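Local coordinates for lipase aflb (Neosartorya fumigata, PDB 6IDY), which probably hydrolyses ester bonds of lipid substrates, acting as a serine lipase of the alpha/beta-hydrolase fold, at residues I44-I48 and I94-S100; K69-I73 and E87-L93; F81-T85 and L415-L419; L230-Q234 and H361-L365; L271-W275 and L285-G289. All coordinates share one frame; numbering follows the deposited sequence.

Contact 1 of 5, residues I44-I48 and I94-S100; sequences IVSKI and IPADILS
Lys47 and Leu99 carry this meeting of two helix ends, their side chains crossing at about a right angle. Lys47 has CG anti to the backbone N (chi1 -164°), which sends its chain across the start of helix 96-103; further bends at chi2, chi3 and chi4 bring the ammonium end down over the backbone. Its CB lies 3.8 Å from Leu99 CD1, and CD comes within 3.5 Å of Ile94 O. Beyond that point NZ rests over Pro95, 3.6 Å from Pro95 CA, while its charge is taken up by a salt bridge to Asp59. The lysine is thus greasy along its shaft and polar at its tip. Leu99 splits its two methyls between partners: CD1 goes to the Lys47 methylenes, and CD2 to Ile44 CG1 at 3.8 Å. Ala96, small and directed at the other helix, brings CB within 3.4 Å of Lys47 O, and here the two backbones come close. Ile48, poorly ordered in the model, folds back with chi1 -64° and chi2 -52°, carrying CD1 over the first turn of the partner helix, 3.8 Å from Leu99 CB. Behind Leu99 and Ile44 lies Leu89 of helix 81-90, and Pro95 and Ile98 pack on Leu409 of helix 405-412. Pro95 O accepts Leu99 N at 2.9 Å. The arrangement is plain packing in the helical N-terminal region, joining the C-terminal turn of helix 31-47 to the first turn of helix 96-103, with Pro95 at its N-cap position.

Contact 2 of 5, residues K69-I73 and E87-L93; sequences KIQSI and EILTVGL
Lys69 leaves helix 63-73 with CG beside the backbone N (chi1 -71°), runs out extended, and turns only at its last bond (chi4 -69°), which swings NZ onto Val91 O. This hydrogen bond is 2.8 Å long between Lys69 NZ and Val91 O, and it meets the carbonyl almost end-on, at a C=O...N angle of 172°. NZ has a second acceptor in Lys58 O, so the ammonium group bridges two backbone carbonyls. Leu93, with CG anti to its own N and CD1 turned toward the lysine, slides past the Lys69 chain in the opposite direction; Leu93 CD1 sits 3.7 Å from Lys69 CD. Its other methyl, CD2, reaches Ile70 CG1 at 3.9 Å. Further along helix 63-73, Ile73 crosses Val91 at about a right angle, with Ile73 CD1 3.9 Å from Val91 CG2. The same isoleucine runs alongside Glu87, touching with CG1 on Glu87 CB at 3.7 Å, whereas the carboxylate turns elsewhere. Ile88 adds its CD1 at the far end of Ile73. Behind these groups, Ile70 packs on Leu408 and Leu93 on Leu409, both of helix 405-412. Val91 O lies where the chain leaves the helix: Gly92 takes a positive phi, Gly92 N binds Leu89 O at 2.9 Å, and Leu93 N binds Ile88 O at 3.1 Å. The C-terminal end of helix 81-90 is therefore closed by a Schellman motif, with Lys69 bonded to Val91 O just before the glycine and Leu93, just after it, packed against helix 63-73.

Contact 3 of 5, residues F81-T85 and L415-L419; sequences FLKMT and LLIAL
Phe81 reaches from helix 81-90 to helix 414-424 in a buried contact, where it meets Leu415 and Leu419. This is helix-helix packing at a steep crossing, with the two segments' axes 10.1 Å apart and their N-to-C directions at 128°. Phe81 CB itself touches nothing of helix 414-424; CG, anti to the backbone N (chi1 169°), carries the ring across the gap. CD1 and CE1 both meet Leu415 CD2, which lies at the ring edge, 3.7 Å from CE1. At the tip, CZ approaches the helix backbone, 3.7 Å from Leu419 N, again near the ring plane, with Ala418 CB close by. On the return side CE2 touches Leu419 CD1 at 3.9 Å, a methyl that Leu82 CD2 also meets. Over one ring face sits the hydroxyl of Thr85, OG1 standing 3.4 Å above the plane of Phe81 and offset toward the rim. Trp275, from the loop before helix 283-287, packs edge-to-face with the same phenylalanine. On the other flank Met84 CG presses on Leu415 CD1 at 3.5 Å, so that each methyl of Leu415 faces a different residue of helix 81-90. Thr85 turns its CG2 into the groove, 3.5 Å from Leu415 O and near the side chains of Leu416 and Leu419; Ile40 of helix 31-47 packs from beyond. The Thr85 hydroxyl stays within its own helix: Thr85 OG1 donates to Phe81 O at 2.7 Å from above the carbonyl plane, while Thr85 N reaches that oxygen from the opposite face.

Contact 4 of 5, residues L230-Q234 and H361-L365; sequences LSWSQ and HEGVL
Ser233 OG and His361 NE2 are 2.7 Å apart, joined by a hydrogen bond at the edge of the imidazole, close to its plane. The other ring nitrogen, His361 ND1, is paired with Asp318 OD2, so both nitrogens have partners. His361 CG lies anti to the backbone N (chi1 -177°), which carries the ring out to the serine. The backbone of His361 is equally well supplied: its N meets Glu319 OE1, and its O takes Trp232 NE1 at 3.0 Å in a nearly straight bond (171° at the hydrogen) and also Ser260 OG. The carbonyl oxygen lies in the indole plane, although the indole donor stands well above the carbonyl plane. Ser233 follows strand 227-232 directly and has a positive phi of 54°, the strained turn of a nucleophile elbow; with His361 and Asp318 it has the geometry of the catalytic triad of an alpha/beta-hydrolase. Leu365 CD1 covers one face of Trp232, just before the serine, by a CH-pi contact straight over the five-membered ring, 3.7 Å from its centroid, and Ser233 CB lies over the opposite face. Glu362 OE2 has a weak bond to Thr360 OG1 and lies close to Glu412 OE1, which may raise the pKa of one of the two carboxylates. Glu362 CB touches Trp232 CZ2 at 3.7 Å.

Contact 5 of 5, residues L271-W275 and L285-G289; sequences LVCPW and LWQQG
Cys273 sits over the indole of Trp286, its CB 3.5 Å from the centroid of the six-membered ring and almost exactly on the normal. This is a CH-pi contact; Cys273 CA also lies over this face, and Cys273 N comes 3.3 Å from Trp286 CH2 near the rim. The sulfur stays higher above the same face, 4.9 Å from the ring centroid; with chi1 69° it lies between the backbone N and the carbonyl carbon, and SG touches Leu285 CD1 at 4.2 Å. Pro274 sets its ring against the end of the short helix, where CD packs 3.0 Å from Leu285 O, the oxygen that accepts the Gln288 N hydrogen bond. The other methyl of Leu285, CD2, meets Trp275 CD1 at 3.7 Å, the two side chains crossing at about a right angle. Helix 283-287 and the loop before it belong to the long excursion that follows strand 253-259 of the alpha/beta-hydrolase sheet, and the Cys273–Cys281 disulfide closes that loop. One shell out, Trp286 NE1 is held by Thr429 O, which fixes the indole, and Gln288 binds Asp262 through NE2 and Thr169 through OE1. Trp275 and Leu285 continue inward onto Ala418 and Val422 of helix 414-424.

From the N terminus, helix 31-47 is the first element these contacts use: contact 1 closes a loop of 45 residues by joining it to helix 96-103. Contact 2 lies within that loop, pairing helix 63-73 with the end of helix 81-90. The start of helix 81-90 takes part in contact 3, which spans 329 residues to helix 414-424 and therefore crosses contacts 1 and 2. Inside this long span contact 4 joins the strand 227-232 end to the loop before helix 368-379, and contact 5 falls within contact 4. Contact 3 touches all four others, linking the N-terminal helices to the core around the probable catalytic site, and Trp275 of contact 5 approaches Ser233 and His361.

Contact 1 of 5, residues I44-I48 and I94-S100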
# COMPACT_ATOMS: atom_id res chain seq x y z
N ILE A 44 -8.54 -0.81 -22.88
CA ILE A 44 -9.26 -1.81 -22.09
C ILE A 44 -10.37 -2.44 -22.93
O ILE A 44 -10.33 -3.66 -23.12
CB ILE A 44 -9.74 -1.32 -20.70
CG1 ILE A 44 -8.54 -0.95 -19.80
CG2 ILE A 44 -10.61 -2.39 -20.01
CD1 ILE A 44 -8.87 -0.09 -18.57
N VAL A 45 -11.31 -1.62 -23.48
CA VAL A 45 -12.44 -2.08 -24.32
C VAL A 45 -11.96 -2.89 -25.55
O VAL A 45 -12.63 -3.85 -25.93
CB VAL A 45 -13.46 -0.98 -24.71
CG1 VAL A 45 -14.18 -0.42 -23.49
CG2 VAL A 45 -12.83 0.15 -25.53
N SER A 46 -10.81 -2.51 -26.14
CA SER A 46 -10.19 -3.18 -27.29
C SER A 46 -9.65 -4.56 -26.89
O SER A 46 -9.87 -5.53 -27.62
CB SER A 46 -9.08 -2.32 -27.88
OG SER A 46 -8.43 -2.95 -28.98
N LYS A 47 -8.94 -4.64 -25.74
CA LYS A 47 -8.36 -5.88 -25.23
C LYS A 47 -9.43 -6.87 -24.73
O LYS A 47 -9.27 -8.07 -24.96
CB LYS A 47 -7.28 -5.62 -24.18
CG LYS A 47 -6.40 -6.83 -23.91
CD LYS A 47 -4.94 -6.47 -23.72
CE LYS A 47 -4.02 -7.51 -24.34
NZ LYS A 47 -4.26 -8.88 -23.81
N ILE A 48 -10.51 -6.38 -24.08
CA ILE A 48 -11.62 -7.20 -23.56
C ILE A 48 -12.25 -8.07 -24.65
O ILE A 48 -11.99 -9.27 -24.69
CB ILE A 48 -12.69 -6.35 -22.79
CG1 ILE A 48 -12.11 -5.68 -21.50
CG2 ILE A 48 -13.97 -7.14 -22.47
CD1 ILE A 48 -11.36 -6.57 -20.48
N ILE A 94 -0.99 -6.25 -19.27
CA ILE A 94 -2.22 -6.72 -18.63
C ILE A 94 -3.11 -7.49 -19.60
O ILE A 94 -3.62 -6.90 -20.56
CB ILE A 94 -2.99 -5.60 -17.87
CG1 ILE A 94 -2.05 -4.56 -17.19
CG2 ILE A 94 -3.99 -6.20 -16.86
CD1 ILE A 94 -0.94 -5.09 -16.14
N PRO A 95 -3.31 -8.81 -19.37
CA PRO A 95 -4.21 -9.56 -20.26
C PRO A 95 -5.67 -9.23 -19.98
O PRO A 95 -6.00 -8.69 -18.92
CB PRO A 95 -3.87 -11.03 -19.97
CG PRO A 95 -3.15 -11.04 -18.69
CD PRO A 95 -2.80 -9.64 -18.27
N ALA A 96 -6.54 -9.56 -20.95
CA ALA A 96 -7.98 -9.31 -20.95
C ALA A 96 -8.71 -9.81 -19.70
O ALA A 96 -9.54 -9.07 -19.17
CB ALA A 96 -8.62 -9.89 -22.20
N ASP A 97 -8.42 -11.03 -19.23
CA ASP A 97 -9.07 -11.60 -18.04
C ASP A 97 -8.76 -10.81 -16.77
O ASP A 97 -9.65 -10.58 -15.95
CB ASP A 97 -8.73 -13.10 -17.89
CG ASP A 97 -7.27 -13.43 -17.64
OD1 ASP A 97 -6.39 -12.82 -18.31
OD2 ASP A 97 -6.99 -14.31 -16.79
N ILE A 98 -7.50 -10.34 -16.63
CA ILE A 98 -7.08 -9.53 -15.48
C ILE A 98 -7.72 -8.14 -15.61
O ILE A 98 -8.31 -7.67 -14.64
CB ILE A 98 -5.54 -9.55 -15.26
CG1 ILE A 98 -5.09 -10.98 -14.87
CG2 ILE A 98 -5.11 -8.53 -14.18
CD1 ILE A 98 -3.59 -11.28 -14.91
N LEU A 99 -7.68 -7.54 -16.83
CA LEU A 99 -8.31 -6.24 -17.13
C LEU A 99 -9.81 -6.26 -16.80
O LEU A 99 -10.31 -5.31 -16.20
CB LEU A 99 -8.12 -5.85 -18.61
CG LEU A 99 -6.80 -5.17 -19.00
CD1 LEU A 99 -6.73 -4.95 -20.50
CD2 LEU A 99 -6.62 -3.84 -18.28
N SER A 100 -10.51 -7.36 -17.17
CA SER A 100 -11.93 -7.55 -16.91
C SER A 100 -12.22 -7.56 -15.40
O SER A 100 -13.17 -6.91 -14.97
CB SER A 100 -12.43 -8.84 -17.55
OG SER A 100 -13.82 -9.04 -17.33

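Contact 2 of 5, residues K69-I73 and E87-L93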
# COMPACT_ATOMS: atom_id res chain seq x y z
N LYS A 69 8.94 -6.88 -20.29
CA LYS A 69 8.03 -5.78 -20.59
C LYS A 69 8.25 -4.63 -19.61
O LYS A 69 8.28 -3.48 -20.04
CB LYS A 69 6.57 -6.24 -20.54
CG LYS A 69 6.18 -7.15 -21.69
CD LYS A 69 4.76 -7.62 -21.53
CE LYS A 69 4.37 -8.60 -22.61
NZ LYS A 69 4.27 -7.94 -23.93
N ILE A 70 8.39 -4.93 -18.30
CA ILE A 70 8.64 -3.91 -17.26
C ILE A 70 9.98 -3.20 -17.53
O ILE A 70 10.03 -1.97 -17.53
CB ILE A 70 8.54 -4.50 -15.81
CG1 ILE A 70 7.10 -5.01 -15.53
CG2 ILE A 70 8.98 -3.45 -14.75
CD1 ILE A 70 6.93 -5.87 -14.25
N GLN A 71 11.05 -3.98 -17.85
CA GLN A 71 12.38 -3.47 -18.17
C GLN A 71 12.40 -2.60 -19.44
O GLN A 71 13.20 -1.68 -19.55
CB GLN A 71 13.42 -4.60 -18.22
CG GLN A 71 13.67 -5.17 -16.81
CD GLN A 71 14.89 -6.03 -16.70
OE1 GLN A 71 15.97 -5.56 -16.33
NE2 GLN A 71 14.73 -7.32 -16.98
N SER A 72 11.45 -2.87 -20.37
CA SER A 72 11.26 -2.09 -21.59
C SER A 72 10.72 -0.69 -21.23
O SER A 72 11.10 0.29 -21.87
CB SER A 72 10.28 -2.81 -22.52
OG SER A 72 10.00 -2.02 -23.67
N ILE A 73 9.85 -0.61 -20.20
CA ILE A 73 9.28 0.65 -19.70
C ILE A 73 10.40 1.47 -19.04
O ILE A 73 10.43 2.70 -19.19
CB ILE A 73 8.08 0.40 -18.73
CG1 ILE A 73 6.93 -0.36 -19.43
CG2 ILE A 73 7.57 1.71 -18.09
CD1 ILE A 73 5.84 -0.94 -18.47
N GLU A 87 2.39 3.18 -20.12
CA GLU A 87 3.23 2.15 -20.74
C GLU A 87 2.84 0.72 -20.39
O GLU A 87 3.09 -0.18 -21.20
CB GLU A 87 4.72 2.40 -20.45
CG GLU A 87 5.29 3.64 -21.12
CD GLU A 87 5.09 3.74 -22.62
OE1 GLU A 87 5.39 2.75 -23.33
OE2 GLU A 87 4.63 4.80 -23.09
N ILE A 88 2.21 0.50 -19.21
CA ILE A 88 1.69 -0.78 -18.71
C ILE A 88 0.76 -1.40 -19.79
O ILE A 88 0.87 -2.60 -20.08
CB ILE A 88 0.99 -0.53 -17.34
CG1 ILE A 88 2.01 -0.53 -16.16
CG2 ILE A 88 -0.21 -1.44 -17.05
CD1 ILE A 88 2.66 -1.83 -15.79
N LEU A 89 -0.10 -0.58 -20.41
CA LEU A 89 -0.98 -1.06 -21.47
C LEU A 89 -0.31 -1.07 -22.84
O LEU A 89 -0.58 -1.98 -23.62
CB LEU A 89 -2.31 -0.31 -21.50
CG LEU A 89 -3.34 -0.66 -20.41
CD1 LEU A 89 -4.62 0.08 -20.64
CD2 LEU A 89 -3.63 -2.16 -20.36
N THR A 90 0.57 -0.08 -23.12
CA THR A 90 1.30 0.04 -24.40
C THR A 90 2.13 -1.22 -24.69
O THR A 90 2.13 -1.71 -25.82
CB THR A 90 2.14 1.33 -24.43
OG1 THR A 90 1.30 2.44 -24.09
CG2 THR A 90 2.80 1.59 -25.79
N VAL A 91 2.80 -1.76 -23.66
CA VAL A 91 3.62 -2.98 -23.76
C VAL A 91 2.76 -4.26 -23.69
O VAL A 91 3.30 -5.36 -23.84
CB VAL A 91 4.80 -3.01 -22.75
CG1 VAL A 91 5.71 -1.79 -22.91
CG2 VAL A 91 4.32 -3.16 -21.31
N GLY A 92 1.46 -4.10 -23.43
CA GLY A 92 0.51 -5.20 -23.33
C GLY A 92 0.75 -6.13 -22.16
O GLY A 92 0.59 -7.34 -22.29
N LEU A 93 1.13 -5.57 -21.01
CA LEU A 93 1.41 -6.34 -19.80
C LEU A 93 0.15 -6.95 -19.16
O LEU A 93 0.22 -8.04 -18.60
CB LEU A 93 2.19 -5.48 -18.78
CG LEU A 93 2.81 -6.19 -17.57
CD1 LEU A 93 3.96 -7.07 -17.97
CD2 LEU A 93 3.33 -5.19 -16.57

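Contact 3 of 5, residues F81-T85 and L415-L419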
# COMPACT_ATOMS: atom_id res chain seq x y z
N PHE A 81 4.64 8.10 -12.20
CA PHE A 81 3.36 7.40 -12.12
C PHE A 81 2.58 7.38 -13.44
O PHE A 81 2.16 6.30 -13.86
CB PHE A 81 2.48 7.96 -10.97
CG PHE A 81 1.04 7.47 -10.97
CD1 PHE A 81 0.74 6.14 -10.69
CD2 PHE A 81 -0.01 8.35 -11.22
CE1 PHE A 81 -0.58 5.70 -10.67
CE2 PHE A 81 -1.33 7.90 -11.20
CZ PHE A 81 -1.61 6.58 -10.93
N LEU A 82 2.41 8.56 -14.08
CA LEU A 82 1.66 8.69 -15.32
C LEU A 82 2.30 7.91 -16.49
O LEU A 82 1.57 7.23 -17.22
CB LEU A 82 1.41 10.17 -15.70
CG LEU A 82 0.56 11.02 -14.72
CD1 LEU A 82 0.53 12.48 -15.16
CD2 LEU A 82 -0.87 10.49 -14.60
N LYS A 83 3.64 7.97 -16.63
CA LYS A 83 4.35 7.23 -17.68
C LYS A 83 4.23 5.73 -17.46
O LYS A 83 3.89 5.01 -18.39
CB LYS A 83 5.82 7.65 -17.82
CG LYS A 83 6.51 6.99 -19.02
CD LYS A 83 7.95 7.42 -19.19
CE LYS A 83 8.62 6.65 -20.31
NZ LYS A 83 10.04 7.03 -20.47
N MET A 84 4.46 5.28 -16.21
CA MET A 84 4.34 3.86 -15.85
C MET A 84 2.94 3.33 -16.20
O MET A 84 2.84 2.33 -16.90
CB MET A 84 4.65 3.66 -14.35
CG MET A 84 4.76 2.20 -13.94
SD MET A 84 6.22 1.38 -14.60
CE MET A 84 5.72 -0.31 -14.54
N THR A 85 1.87 4.04 -15.78
CA THR A 85 0.47 3.66 -16.02
C THR A 85 0.13 3.58 -17.50
O THR A 85 -0.52 2.62 -17.92
CB THR A 85 -0.49 4.58 -15.24
OG1 THR A 85 -0.04 4.69 -13.89
CG2 THR A 85 -1.93 4.06 -15.23
N LEU A 415 -2.25 0.12 -10.95
CA LEU A 415 -1.96 1.49 -11.37
C LEU A 415 -3.11 2.07 -12.17
O LEU A 415 -3.33 3.28 -12.12
CB LEU A 415 -0.67 1.54 -12.19
CG LEU A 415 0.63 1.24 -11.44
CD1 LEU A 415 1.77 1.13 -12.39
CD2 LEU A 415 0.92 2.28 -10.37
N LEU A 416 -3.85 1.20 -12.89
CA LEU A 416 -5.01 1.60 -13.69
C LEU A 416 -6.16 2.03 -12.78
O LEU A 416 -6.85 3.00 -13.08
CB LEU A 416 -5.44 0.46 -14.63
CG LEU A 416 -4.34 -0.11 -15.56
CD1 LEU A 416 -4.83 -1.37 -16.24
CD2 LEU A 416 -3.89 0.92 -16.61
N ILE A 417 -6.34 1.33 -11.65
CA ILE A 417 -7.35 1.68 -10.66
C ILE A 417 -6.92 2.97 -9.95
O ILE A 417 -7.74 3.90 -9.81
CB ILE A 417 -7.60 0.51 -9.66
CG1 ILE A 417 -8.27 -0.68 -10.37
CG2 ILE A 417 -8.43 0.98 -8.46
CD1 ILE A 417 -8.27 -1.97 -9.57
N ALA A 418 -5.63 3.05 -9.56
CA ALA A 418 -5.07 4.23 -8.90
C ALA A 418 -5.30 5.50 -9.73
O ALA A 418 -5.73 6.51 -9.18
CB ALA A 418 -3.59 4.03 -8.59
N LEU A 419 -5.12 5.41 -11.07
CA LEU A 419 -5.35 6.54 -11.97
C LEU A 419 -6.82 6.94 -12.00
O LEU A 419 -7.13 8.13 -11.86
CB LEU A 419 -4.83 6.29 -13.39
CG LEU A 419 -4.95 7.50 -14.35
CD1 LEU A 419 -4.10 8.68 -13.88
CD2 LEU A 419 -4.63 7.11 -15.76

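Contact 4 of 5, residues L230-Q234 and H361-L365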
# COMPACT_ATOMS: atom_id res chain seq x y z
N LEU A 230 0.58 -5.33 7.89
CA LEU A 230 1.38 -5.31 6.67
C LEU A 230 0.78 -4.19 5.83
O LEU A 230 -0.41 -4.20 5.53
CB LEU A 230 1.39 -6.65 5.92
CG LEU A 230 2.44 -6.76 4.80
CD1 LEU A 230 2.95 -8.17 4.69
CD2 LEU A 230 1.87 -6.30 3.45
N SER A 231 1.60 -3.19 5.51
CA SER A 231 1.14 -2.04 4.75
C SER A 231 1.87 -1.89 3.42
O SER A 231 2.95 -2.44 3.23
CB SER A 231 1.29 -0.78 5.59
OG SER A 231 2.64 -0.32 5.64
N TRP A 232 1.25 -1.14 2.49
CA TRP A 232 1.82 -0.81 1.20
C TRP A 232 1.71 0.69 1.00
O TRP A 232 0.68 1.27 1.32
CB TRP A 232 1.13 -1.56 0.03
CG TRP A 232 1.67 -1.17 -1.32
CD1 TRP A 232 2.98 -1.24 -1.73
CD2 TRP A 232 0.94 -0.61 -2.42
NE1 TRP A 232 3.09 -0.76 -3.02
CE2 TRP A 232 1.86 -0.36 -3.46
CE3 TRP A 232 -0.42 -0.31 -2.63
CZ2 TRP A 232 1.47 0.17 -4.70
CZ3 TRP A 232 -0.81 0.22 -3.85
CH2 TRP A 232 0.13 0.44 -4.87
N SER A 233 2.78 1.32 0.47
CA SER A 233 2.82 2.74 0.09
C SER A 233 2.40 3.64 1.26
O SER A 233 2.95 3.51 2.36
CB SER A 233 1.93 2.94 -1.14
OG SER A 233 2.00 4.25 -1.68
N GLN A 234 1.38 4.50 1.05
CA GLN A 234 0.80 5.39 2.06
C GLN A 234 0.33 4.63 3.30
O GLN A 234 0.26 5.22 4.38
CB GLN A 234 -0.36 6.19 1.46
CG GLN A 234 -0.83 7.33 2.35
CD GLN A 234 -2.30 7.58 2.17
OE1 GLN A 234 -3.06 7.64 3.14
NE2 GLN A 234 -2.72 7.75 0.94
N HIS A 361 7.23 0.35 -7.30
CA HIS A 361 6.59 0.71 -6.03
C HIS A 361 5.61 -0.41 -5.65
O HIS A 361 5.66 -0.92 -4.54
CB HIS A 361 5.85 2.05 -6.22
CG HIS A 361 5.19 2.58 -4.99
ND1 HIS A 361 5.93 3.07 -3.93
CD2 HIS A 361 3.88 2.77 -4.73
CE1 HIS A 361 5.04 3.50 -3.05
NE2 HIS A 361 3.80 3.35 -3.49
N GLU A 362 4.76 -0.82 -6.62
CA GLU A 362 3.79 -1.91 -6.52
C GLU A 362 4.49 -3.28 -6.58
O GLU A 362 4.07 -4.20 -5.89
CB GLU A 362 2.66 -1.80 -7.58
CG GLU A 362 3.07 -1.84 -9.05
CD GLU A 362 3.74 -0.62 -9.66
OE1 GLU A 362 3.86 0.41 -8.95
OE2 GLU A 362 4.15 -0.68 -10.84
N GLY A 363 5.57 -3.36 -7.36
CA GLY A 363 6.37 -4.57 -7.55
C GLY A 363 6.97 -5.20 -6.32
O GLY A 363 7.18 -6.41 -6.29
N VAL A 364 7.24 -4.40 -5.27
CA VAL A 364 7.79 -4.92 -4.01
C VAL A 364 6.77 -5.91 -3.36
O VAL A 364 7.19 -6.86 -2.69
CB VAL A 364 8.32 -3.81 -3.05
CG1 VAL A 364 9.05 -4.42 -1.84
CG2 VAL A 364 9.25 -2.85 -3.78
N LEU A 365 5.45 -5.75 -3.65
CA LEU A 365 4.39 -6.65 -3.17
C LEU A 365 4.57 -8.10 -3.66
O LEU A 365 4.08 -9.04 -3.02
CB LEU A 365 3.00 -6.13 -3.54
CG LEU A 365 2.54 -4.83 -2.88
CD1 LEU A 365 1.37 -4.22 -3.65
CD2 LEU A 365 2.21 -5.04 -1.40

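Contact 5 of 5, residues L271-W275 and L285-G289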
# COMPACT_ATOMS: atom_id res chain seq x y z
N LEU A 271 6.84 22.02 -9.12
CA LEU A 271 5.97 22.39 -8.00
C LEU A 271 4.57 21.81 -8.21
O LEU A 271 3.58 22.52 -8.39
CB LEU A 271 5.96 23.91 -7.78
CG LEU A 271 7.30 24.51 -7.29
CD1 LEU A 271 7.33 26.03 -7.49
CD2 LEU A 271 7.60 24.12 -5.84
N VAL A 272 4.52 20.47 -8.22
CA VAL A 272 3.34 19.67 -8.48
C VAL A 272 3.21 18.56 -7.43
O VAL A 272 4.18 18.25 -6.75
CB VAL A 272 3.36 19.10 -9.93
CG1 VAL A 272 3.21 20.20 -10.98
CG2 VAL A 272 4.60 18.23 -10.20
N CYS A 273 2.03 17.95 -7.32
CA CYS A 273 1.83 16.91 -6.32
C CYS A 273 2.44 15.56 -6.68
O CYS A 273 2.45 15.20 -7.86
CB CYS A 273 0.34 16.77 -6.02
SG CYS A 273 -0.62 16.06 -7.38
N PRO A 274 2.80 14.73 -5.67
CA PRO A 274 3.19 13.33 -5.97
C PRO A 274 2.05 12.60 -6.70
O PRO A 274 0.89 13.02 -6.61
CB PRO A 274 3.36 12.73 -4.57
CG PRO A 274 3.69 13.90 -3.70
CD PRO A 274 2.83 14.99 -4.22
N TRP A 275 2.38 11.52 -7.43
CA TRP A 275 1.46 10.71 -8.24
C TRP A 275 0.96 11.47 -9.48
O TRP A 275 1.51 11.29 -10.55
CB TRP A 275 0.26 10.16 -7.42
CG TRP A 275 0.64 9.20 -6.33
CD1 TRP A 275 1.19 9.50 -5.12
CD2 TRP A 275 0.45 7.78 -6.34
NE1 TRP A 275 1.36 8.36 -4.38
CE2 TRP A 275 0.90 7.29 -5.11
CE3 TRP A 275 -0.08 6.88 -7.28
CZ2 TRP A 275 0.90 5.92 -4.80
CZ3 TRP A 275 -0.11 5.53 -6.97
CH2 TRP A 275 0.36 5.06 -5.73
N LEU A 285 -2.38 13.16 -1.64
CA LEU A 285 -1.31 13.37 -2.63
C LEU A 285 -0.43 14.53 -2.17
O LEU A 285 0.79 14.37 -2.08
CB LEU A 285 -1.83 13.60 -4.06
CG LEU A 285 -2.69 12.49 -4.71
CD1 LEU A 285 -2.85 12.72 -6.21
CD2 LEU A 285 -2.09 11.09 -4.48
N TRP A 286 -1.06 15.67 -1.81
CA TRP A 286 -0.34 16.85 -1.33
C TRP A 286 0.41 16.59 -0.03
O TRP A 286 1.56 17.04 0.09
CB TRP A 286 -1.25 18.08 -1.22
CG TRP A 286 -1.44 18.78 -2.54
CD1 TRP A 286 -2.62 19.01 -3.18
CD2 TRP A 286 -0.40 19.29 -3.40
NE1 TRP A 286 -2.38 19.65 -4.38
CE2 TRP A 286 -1.04 19.84 -4.53
CE3 TRP A 286 1.00 19.35 -3.31
CZ2 TRP A 286 -0.32 20.44 -5.57
CZ3 TRP A 286 1.71 19.96 -4.33
CH2 TRP A 286 1.05 20.50 -5.45
N GLN A 287 -0.19 15.83 0.91
CA GLN A 287 0.45 15.50 2.21
C GLN A 287 1.68 14.61 2.07
O GLN A 287 2.52 14.62 2.96
CB GLN A 287 -0.56 14.82 3.15
CG GLN A 287 -1.60 15.79 3.69
CD GLN A 287 -2.71 15.06 4.40
OE1 GLN A 287 -3.31 14.11 3.89
NE2 GLN A 287 -3.01 15.52 5.60
N GLN A 288 1.78 13.86 0.97
CA GLN A 288 2.90 12.95 0.76
C GLN A 288 4.13 13.62 0.12
O GLN A 288 5.08 12.93 -0.26
CB GLN A 288 2.45 11.70 -0.01
CG GLN A 288 1.63 10.80 0.91
CD GLN A 288 1.03 9.64 0.18
OE1 GLN A 288 -0.04 9.73 -0.43
NE2 GLN A 288 1.72 8.52 0.23
N GLY A 289 4.13 14.95 0.07
CA GLY A 289 5.30 15.71 -0.36
C GLY A 289 6.35 15.64 0.74
O GLY A 289 6.00 15.55 1.91